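Local coordinates for protein methyltransferase (Streptococcus mutans, PDB 2B78) that probably transfers methyl groups from S-adenosyl-L-methionine, perhaps to RNA, although its actual substrate has not been established, at residues W60-K65 with V71-K76; K76-S81 with D133-A138; D83-F88 with D103-G108. All coordinates share one frame; numbering follows the deposited sequence.

Contact 1 (W60-K65 with V71-K76)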
# COMPACT_ATOMS: atom_id res chain seq x y z
N TRP A 60 12.92 11.40 9.96
CA TRP A 60 12.00 10.79 10.91
C TRP A 60 12.51 10.87 12.34
O TRP A 60 13.71 10.74 12.59
CB TRP A 60 11.81 9.30 10.62
CG TRP A 60 11.21 8.98 9.31
CD1 TRP A 60 11.86 8.75 8.13
CD2 TRP A 60 9.81 8.84 9.03
NE1 TRP A 60 10.96 8.48 7.14
CE2 TRP A 60 9.69 8.53 7.66
CE3 TRP A 60 8.66 8.96 9.81
CZ2 TRP A 60 8.45 8.32 7.05
CZ3 TRP A 60 7.42 8.75 9.20
CH2 TRP A 60 7.33 8.43 7.84
N LEU A 61 11.60 11.07 13.28
CA LEU A 61 11.96 11.10 14.68
C LEU A 61 12.16 9.63 15.04
O LEU A 61 11.33 8.79 14.70
CB LEU A 61 10.83 11.67 15.53
CG LEU A 61 10.98 11.48 17.04
CD1 LEU A 61 12.10 12.36 17.57
CD2 LEU A 61 9.66 11.81 17.73
N ILE A 62 13.26 9.32 15.72
CA ILE A 62 13.54 7.95 16.13
C ILE A 62 13.01 7.71 17.53
O ILE A 62 12.37 6.70 17.81
CB ILE A 62 15.06 7.66 16.13
CG1 ILE A 62 15.60 7.73 14.70
CG2 ILE A 62 15.33 6.30 16.75
CD1 ILE A 62 17.09 7.51 14.59
N SER A 63 13.29 8.65 18.43
CA SER A 63 12.85 8.54 19.81
C SER A 63 12.92 9.90 20.49
O SER A 63 13.67 10.77 20.05
CB SER A 63 13.74 7.55 20.55
OG SER A 63 13.48 7.59 21.95
N PRO A 64 12.13 10.11 21.54
CA PRO A 64 12.15 11.39 22.25
C PRO A 64 13.31 11.43 23.25
O PRO A 64 13.50 12.42 23.96
CB PRO A 64 10.79 11.44 22.92
CG PRO A 64 10.53 10.00 23.22
CD PRO A 64 10.95 9.31 21.95
N LYS A 65 14.07 10.34 23.29
CA LYS A 65 15.21 10.23 24.20
C LYS A 65 16.51 10.16 23.42
O LYS A 65 16.51 10.05 22.19
CB LYS A 65 15.09 8.97 25.07
CG LYS A 65 13.86 8.94 25.96
CD LYS A 65 13.92 7.77 26.93
CE LYS A 65 12.71 7.77 27.85
NZ LYS A 65 12.71 6.59 28.76
N VAL A 71 22.61 -2.37 16.50
CA VAL A 71 21.81 -3.56 16.23
C VAL A 71 20.81 -3.88 17.34
O VAL A 71 19.69 -4.33 17.06
CB VAL A 71 22.73 -4.78 15.93
CG1 VAL A 71 23.57 -5.13 17.13
CG2 VAL A 71 21.88 -5.97 15.48
N THR A 72 21.17 -3.62 18.59
CA THR A 72 20.25 -3.89 19.69
C THR A 72 19.00 -3.02 19.63
O THR A 72 17.91 -3.47 20.00
CB THR A 72 20.94 -3.69 21.06
OG1 THR A 72 21.86 -4.76 21.29
CG2 THR A 72 19.90 -3.68 22.18
N TYR A 73 19.16 -1.79 19.17
CA TYR A 73 18.01 -0.90 19.08
C TYR A 73 16.99 -1.47 18.10
O TYR A 73 15.79 -1.38 18.33
CB TYR A 73 18.45 0.49 18.61
CG TYR A 73 17.32 1.49 18.60
CD1 TYR A 73 16.85 2.04 19.80
CD2 TYR A 73 16.71 1.88 17.41
CE1 TYR A 73 15.80 2.96 19.80
CE2 TYR A 73 15.66 2.80 17.40
CZ TYR A 73 15.22 3.34 18.60
OH TYR A 73 14.20 4.26 18.60
N PHE A 74 17.47 -2.07 17.01
CA PHE A 74 16.56 -2.65 16.03
C PHE A 74 15.96 -3.97 16.52
O PHE A 74 14.81 -4.29 16.19
CB PHE A 74 17.26 -2.82 14.68
CG PHE A 74 17.51 -1.52 13.97
CD1 PHE A 74 16.45 -0.77 13.48
CD2 PHE A 74 18.80 -1.02 13.83
CE1 PHE A 74 16.67 0.47 12.87
CE2 PHE A 74 19.03 0.21 13.23
CZ PHE A 74 17.96 0.96 12.75
N ILE A 75 16.72 -4.73 17.31
CA ILE A 75 16.19 -5.99 17.85
C ILE A 75 14.95 -5.64 18.70
O ILE A 75 13.92 -6.31 18.61
CB ILE A 75 17.25 -6.72 18.72
CG1 ILE A 75 18.32 -7.32 17.80
CG2 ILE A 75 16.61 -7.80 19.57
CD1 ILE A 75 19.54 -7.86 18.53
N LYS A 76 15.07 -4.59 19.50
CA LYS A 76 13.97 -4.14 20.35
C LYS A 76 12.77 -3.74 19.50
O LYS A 76 11.64 -4.12 19.78
CB LYS A 76 14.39 -2.93 21.19
CG LYS A 76 15.58 -3.18 22.13
CD LYS A 76 15.22 -4.10 23.28
CE LYS A 76 16.34 -4.17 24.30
NZ LYS A 76 16.01 -5.09 25.42
O HOH W 1 11.60 3.95 17.82
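I62 meets Y73 where strand 57-63 ends opposite the first turn of helix 71-83, with only 103 Å² of surface buried between the two segments. The touching branch of I62 is its methyl CG2, which lies anti to the backbone N and packs obliquely on the ring, 3.5 Å from Y73 CZ. The same methyl is placed 3.0 Å from Y73 OH, an unusually short approach whose exact value is doubtful. The phenol gets there because Y73 CG is anti to its own backbone N (chi1 -175°), which carries the ring toward the strand. A water completes the join: it donates to I62 O at 2.9 Å and accepts from Y73 OH at 2.7 Å, so the hydroxyl gives its proton to the water.

S63 comes next, and its CB stands 3.9 Å from Y73 OH. That successive residues both point toward the helix follows from a classic beta bulge, in which I62 and S63 together face T48 of the neighbouring strand. S63 OG turns elsewhere and accepts a hydrogen bond from K65 N at 3.1 Å with an N-H...O angle of 162°, an ST turn that bends the chain as the strand ends.

In the fold, this places the last strand residues of the PUA-like sheet, between strands 45-54 and 20-22, against the start of helix 71-83. On that helix F74 packs on I135 and A138 of helix 132-142, while L69 in the connecting loop packs on I62.

Contact 2 (K76-S81 with D133-A138); sequences KLFQWS and DEIVAA
F78 inserts its ring edge between I135 and A138, the centre of a helix-helix packing between helix 71-83 and helix 132-142. The second helix links the adjacent parallel strands 118-123 and 148-153, a beta-alpha-beta crossover in a region that probably corresponds to the central EEHEE domain of RlmI-like methyltransferases. The packing is slim: 121 Å² is buried between the segments, and the nearest CA atoms, F78 and A138, are 7.7 Å apart.

The tight part lies at I135. F78 CZ is 3.8 Å from I135 CG2, which sits in the plane of the ring at its edge, and the two side chains cross at about a right angle. F78 CE2 comes to 3.4 Å from I135 O, also near the ring plane, a geometry consistent with a weak C-H...O contact in which the polarised ring edge faces a carbonyl. At A138 the fit is slacker, with F78 CD2 4.2 Å from A138 CB. F78 CG lies anti to the carbonyl carbon (chi1 -65°), which carries the ring across to the partner helix. F100 and F139 meet the same ring edge-to-face, so the phenylalanine belongs to an aromatic cluster, and I135 continues the apolar layer onto W123 of strand 118-123.

On the solvent side, K76 and W80 of one helix and D133 and A137 of the other are exposed, and none of them touches the opposing segment.

Within helix 71-83, S81 OG donates back to the carbonyl O of F78 at 2.9 Å, striking it at a C=O...donor angle of 104°, with the hydroxyl tilted out of the carbonyl plane.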
# COMPACT_ATOMS: atom_id res chain seq x y z
N LYS A 76 15.07 -4.59 19.50
CA LYS A 76 13.97 -4.14 20.35
C LYS A 76 12.77 -3.74 19.50
O LYS A 76 11.64 -4.12 19.78
CB LYS A 76 14.39 -2.93 21.19
CG LYS A 76 15.58 -3.18 22.13
CD LYS A 76 15.22 -4.10 23.28
CE LYS A 76 16.34 -4.17 24.30
NZ LYS A 76 16.01 -5.09 25.42
N LEU A 77 13.02 -2.96 18.45
CA LEU A 77 11.95 -2.52 17.57
C LEU A 77 11.22 -3.69 16.92
O LEU A 77 9.98 -3.70 16.86
CB LEU A 77 12.48 -1.59 16.47
CG LEU A 77 12.77 -0.14 16.87
CD1 LEU A 77 13.27 0.63 15.67
CD2 LEU A 77 11.49 0.50 17.43
N PHE A 78 11.96 -4.67 16.43
CA PHE A 78 11.33 -5.81 15.78
C PHE A 78 10.63 -6.74 16.77
O PHE A 78 9.64 -7.38 16.42
CB PHE A 78 12.35 -6.58 14.93
CG PHE A 78 12.88 -5.79 13.76
CD1 PHE A 78 12.02 -5.03 12.97
CD2 PHE A 78 14.24 -5.82 13.45
CE1 PHE A 78 12.51 -4.29 11.89
CE2 PHE A 78 14.74 -5.09 12.36
CZ PHE A 78 13.87 -4.32 11.59
N GLN A 79 11.12 -6.81 18.00
CA GLN A 79 10.48 -7.66 19.01
C GLN A 79 9.09 -7.10 19.29
O GLN A 79 8.14 -7.85 19.48
CB GLN A 79 11.29 -7.69 20.31
CG GLN A 79 12.53 -8.58 20.30
CD GLN A 79 13.38 -8.44 21.57
OE1 GLN A 79 14.16 -9.33 21.91
NE2 GLN A 79 13.22 -7.32 22.26
N TRP A 80 8.98 -5.77 19.31
CA TRP A 80 7.69 -5.13 19.58
C TRP A 80 6.73 -5.31 18.39
O TRP A 80 5.55 -5.61 18.57
CB TRP A 80 7.87 -3.63 19.85
CG TRP A 80 8.37 -3.26 21.21
CD1 TRP A 80 9.63 -2.84 21.55
CD2 TRP A 80 7.61 -3.26 22.43
NE1 TRP A 80 9.69 -2.57 22.90
CE2 TRP A 80 8.47 -2.82 23.46
CE3 TRP A 80 6.28 -3.58 22.76
CZ2 TRP A 80 8.05 -2.69 24.80
CZ3 TRP A 80 5.86 -3.46 24.08
CH2 TRP A 80 6.75 -3.01 25.08
N SER A 81 7.24 -5.12 17.18
CA SER A 81 6.40 -5.26 16.00
C SER A 81 5.91 -6.70 15.86
O SER A 81 4.78 -6.95 15.43
CB SER A 81 7.16 -4.83 14.74
OG SER A 81 8.31 -5.63 14.53
N ASP A 133 22.73 -3.28 7.03
CA ASP A 133 23.32 -4.53 7.53
C ASP A 133 22.93 -4.80 8.98
O ASP A 133 22.61 -5.92 9.35
CB ASP A 133 24.84 -4.52 7.39
CG ASP A 133 25.29 -4.71 5.96
OD1 ASP A 133 24.42 -4.95 5.09
OD2 ASP A 133 26.51 -4.63 5.69
N GLU A 134 22.97 -3.76 9.82
CA GLU A 134 22.60 -3.93 11.22
C GLU A 134 21.10 -4.17 11.34
O GLU A 134 20.66 -4.98 12.14
CB GLU A 134 23.04 -2.72 12.04
CG GLU A 134 22.75 -1.39 11.38
CD GLU A 134 23.47 -0.25 12.07
OE1 GLU A 134 23.13 0.05 13.24
OE2 GLU A 134 24.39 0.33 11.45
N ILE A 135 20.32 -3.47 10.52
CA ILE A 135 18.87 -3.65 10.55
C ILE A 135 18.53 -5.11 10.22
O ILE A 135 17.75 -5.74 10.93
CB ILE A 135 18.17 -2.74 9.50
CG1 ILE A 135 18.31 -1.27 9.91
CG2 ILE A 135 16.68 -3.14 9.37
CD1 ILE A 135 17.63 -0.30 8.96
N VAL A 136 19.11 -5.63 9.15
CA VAL A 136 18.83 -7.01 8.75
C VAL A 136 19.31 -8.00 9.81
O VAL A 136 18.61 -8.94 10.15
CB VAL A 136 19.49 -7.33 7.38
CG1 VAL A 136 19.24 -8.77 7.01
CG2 VAL A 136 18.92 -6.42 6.31
N ALA A 137 20.52 -7.76 10.33
CA ALA A 137 21.09 -8.62 11.35
C ALA A 137 20.13 -8.72 12.54
O ALA A 137 19.88 -9.81 13.06
CB ALA A 137 22.43 -8.04 11.81
N ALA A 138 19.59 -7.58 12.96
CA ALA A 138 18.64 -7.53 14.06
C ALA A 138 17.36 -8.29 13.72
O ALA A 138 16.80 -8.98 14.56
CB ALA A 138 18.30 -6.08 14.40

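Contact 3 (D83-F88 with D103-G108); sequences DKRKNF and DGDSFG
A two-pronged, end-on salt bridge between R85 and D105 ties the turn after helix 71-83 to the loop that joins antiparallel strands 96-101 and 110-115. The two side chains come from opposite directions, R85 with its chain extended from CG to NE, and each terminal nitrogen takes a different carboxylate oxygen. R85 NH1 donates to D105 OD1 at 3.0 Å in a nearly straight bond (168°). This oxygen lies in the guanidinium plane, but the nitrogen meets it from above the carboxylate plane. R85 NH2 donates to D105 OD2 at 2.9 Å with a more bent angle of 145°; here the nitrogen approaches on the syn side, closer to the carboxylate plane, while the oxygen is tilted from the guanidinium. The mismatch follows from the 47° between the two planes, so the pair is twisted rather than coplanar.

K84 stands at the margin, its CD 4.5 Å from D105 OD1. Its NZ, 6.1 Å from the same D105 OD1, is not in contact but could add a little to the positive potential there. Within the loop, S106 N donates to D103 O at 3.1 Å, a backbone bond that closes the turn around D105.

Both partners are buried and have further bonds. R85 NE reaches R98 O, NH1 also reaches S81 O, and NH2 also reaches D365 O, so the guanidinium is gripped through all three nitrogens, and the backbone N of N101 donates to D105 OD2. With five bonds the guanidinium can hardly rotate. The buried positive charge would be balanced by the aspartate and the surrounding carbonyls, and the paired arginine probably helps keep the carboxylate ionised.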
# COMPACT_ATOMS: atom_id res chain seq x y z
N ASP A 83 5.46 -8.91 18.41
CA ASP A 83 4.48 -9.18 19.46
C ASP A 83 3.09 -8.66 19.15
O ASP A 83 2.11 -9.22 19.61
CB ASP A 83 4.96 -8.61 20.79
CG ASP A 83 5.86 -9.57 21.54
OD1 ASP A 83 5.37 -10.65 21.94
OD2 ASP A 83 7.06 -9.24 21.72
N LYS A 84 3.00 -7.58 18.38
CA LYS A 84 1.69 -7.03 18.05
C LYS A 84 1.00 -7.83 16.95
O LYS A 84 -0.19 -7.64 16.70
CB LYS A 84 1.82 -5.58 17.57
CG LYS A 84 2.69 -4.69 18.45
CD LYS A 84 2.69 -3.26 17.92
CE LYS A 84 3.75 -2.41 18.61
NZ LYS A 84 3.66 -2.48 20.09
N ARG A 85 1.74 -8.72 16.30
CA ARG A 85 1.20 -9.49 15.19
C ARG A 85 1.02 -11.00 15.39
O ARG A 85 0.84 -11.73 14.41
CB ARG A 85 2.06 -9.24 13.95
CG ARG A 85 2.11 -7.77 13.51
CD ARG A 85 3.07 -7.58 12.34
NE ARG A 85 2.90 -6.29 11.66
CZ ARG A 85 3.27 -5.11 12.15
NH1 ARG A 85 3.84 -5.03 13.35
NH2 ARG A 85 3.08 -4.01 11.44
N LYS A 86 1.06 -11.46 16.64
CA LYS A 86 0.91 -12.89 16.93
C LYS A 86 -0.28 -13.57 16.25
O LYS A 86 -0.16 -14.72 15.81
CB LYS A 86 0.80 -13.11 18.44
CG LYS A 86 2.11 -12.96 19.19
CD LYS A 86 1.91 -13.06 20.69
CE LYS A 86 1.08 -11.89 21.22
NZ LYS A 86 0.98 -11.90 22.71
N ASN A 87 -1.41 -12.88 16.17
CA ASN A 87 -2.60 -13.46 15.53
C ASN A 87 -2.42 -13.70 14.04
O ASN A 87 -3.00 -14.64 13.48
CB ASN A 87 -3.82 -12.58 15.78
CG ASN A 87 -4.24 -12.57 17.24
OD1 ASN A 87 -4.04 -13.56 17.95
ND2 ASN A 87 -4.82 -11.46 17.68
N PHE A 88 -1.63 -12.85 13.39
CA PHE A 88 -1.36 -13.00 11.97
C PHE A 88 -0.51 -14.26 11.75
O PHE A 88 -0.94 -15.20 11.08
CB PHE A 88 -0.61 -11.78 11.43
CG PHE A 88 -1.48 -10.57 11.22
CD1 PHE A 88 -2.39 -10.53 10.16
CD2 PHE A 88 -1.40 -9.47 12.07
CE1 PHE A 88 -3.20 -9.42 9.96
CE2 PHE A 88 -2.21 -8.35 11.87
CZ PHE A 88 -3.11 -8.32 10.82
N ASP A 103 6.60 4.37 10.32
CA ASP A 103 6.29 4.98 11.61
C ASP A 103 5.19 4.27 12.39
O ASP A 103 5.02 4.51 13.59
CB ASP A 103 5.99 6.49 11.45
CG ASP A 103 4.88 6.79 10.46
OD1 ASP A 103 4.63 5.96 9.55
OD2 ASP A 103 4.28 7.88 10.57
N GLY A 104 4.45 3.40 11.72
CA GLY A 104 3.40 2.66 12.40
C GLY A 104 4.06 1.73 13.41
O GLY A 104 3.43 1.31 14.38
N ASP A 105 5.32 1.41 13.17
CA ASP A 105 6.06 0.54 14.09
C ASP A 105 7.28 1.25 14.66
O ASP A 105 8.28 0.62 15.04
CB ASP A 105 6.46 -0.75 13.39
CG ASP A 105 5.27 -1.63 13.10
OD1 ASP A 105 4.70 -2.20 14.06
OD2 ASP A 105 4.89 -1.73 11.91
N SER A 106 7.18 2.57 14.69
CA SER A 106 8.20 3.46 15.24
C SER A 106 9.55 3.61 14.56
O SER A 106 10.54 3.94 15.21
CB SER A 106 8.41 3.15 16.73
OG SER A 106 7.28 3.57 17.48
N PHE A 107 9.61 3.36 13.27
CA PHE A 107 10.85 3.58 12.55
C PHE A 107 10.54 3.82 11.09
O PHE A 107 10.49 2.88 10.30
CB PHE A 107 11.83 2.42 12.69
CG PHE A 107 13.24 2.80 12.36
CD1 PHE A 107 14.00 3.54 13.27
CD2 PHE A 107 13.79 2.50 11.12
CE1 PHE A 107 15.28 3.98 12.94
CE2 PHE A 107 15.07 2.94 10.78
CZ PHE A 107 15.82 3.67 11.69
N GLY A 108 10.32 5.08 10.74
CA GLY A 108 10.01 5.40 9.36
C GLY A 108 11.15 5.08 8.40
O GLY A 108 12.31 5.00 8.82

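Contacts 1 and 2 share K76 and follow one another along helix 71-83, their centres about 10 Å apart; F74 CB and A138 CB meet at 3.4 Å. Contact 3 lies within the chain loop closed by contact 2, about 11 Å from it between centres, and touches it where L77 CD1 reaches F107 CB at 3.8 Å. Contacts 1 and 3 are about 14 Å apart between centres, yet W60 CZ3 comes to 3.4 Å from D103 CG. The three touch one another pairwise and lie on the same side of the chain's centre, away from the S-adenosyl-L-homocysteine site at D242, R246, D271 and V272, which is known for this protein but carries no ligand in this chain.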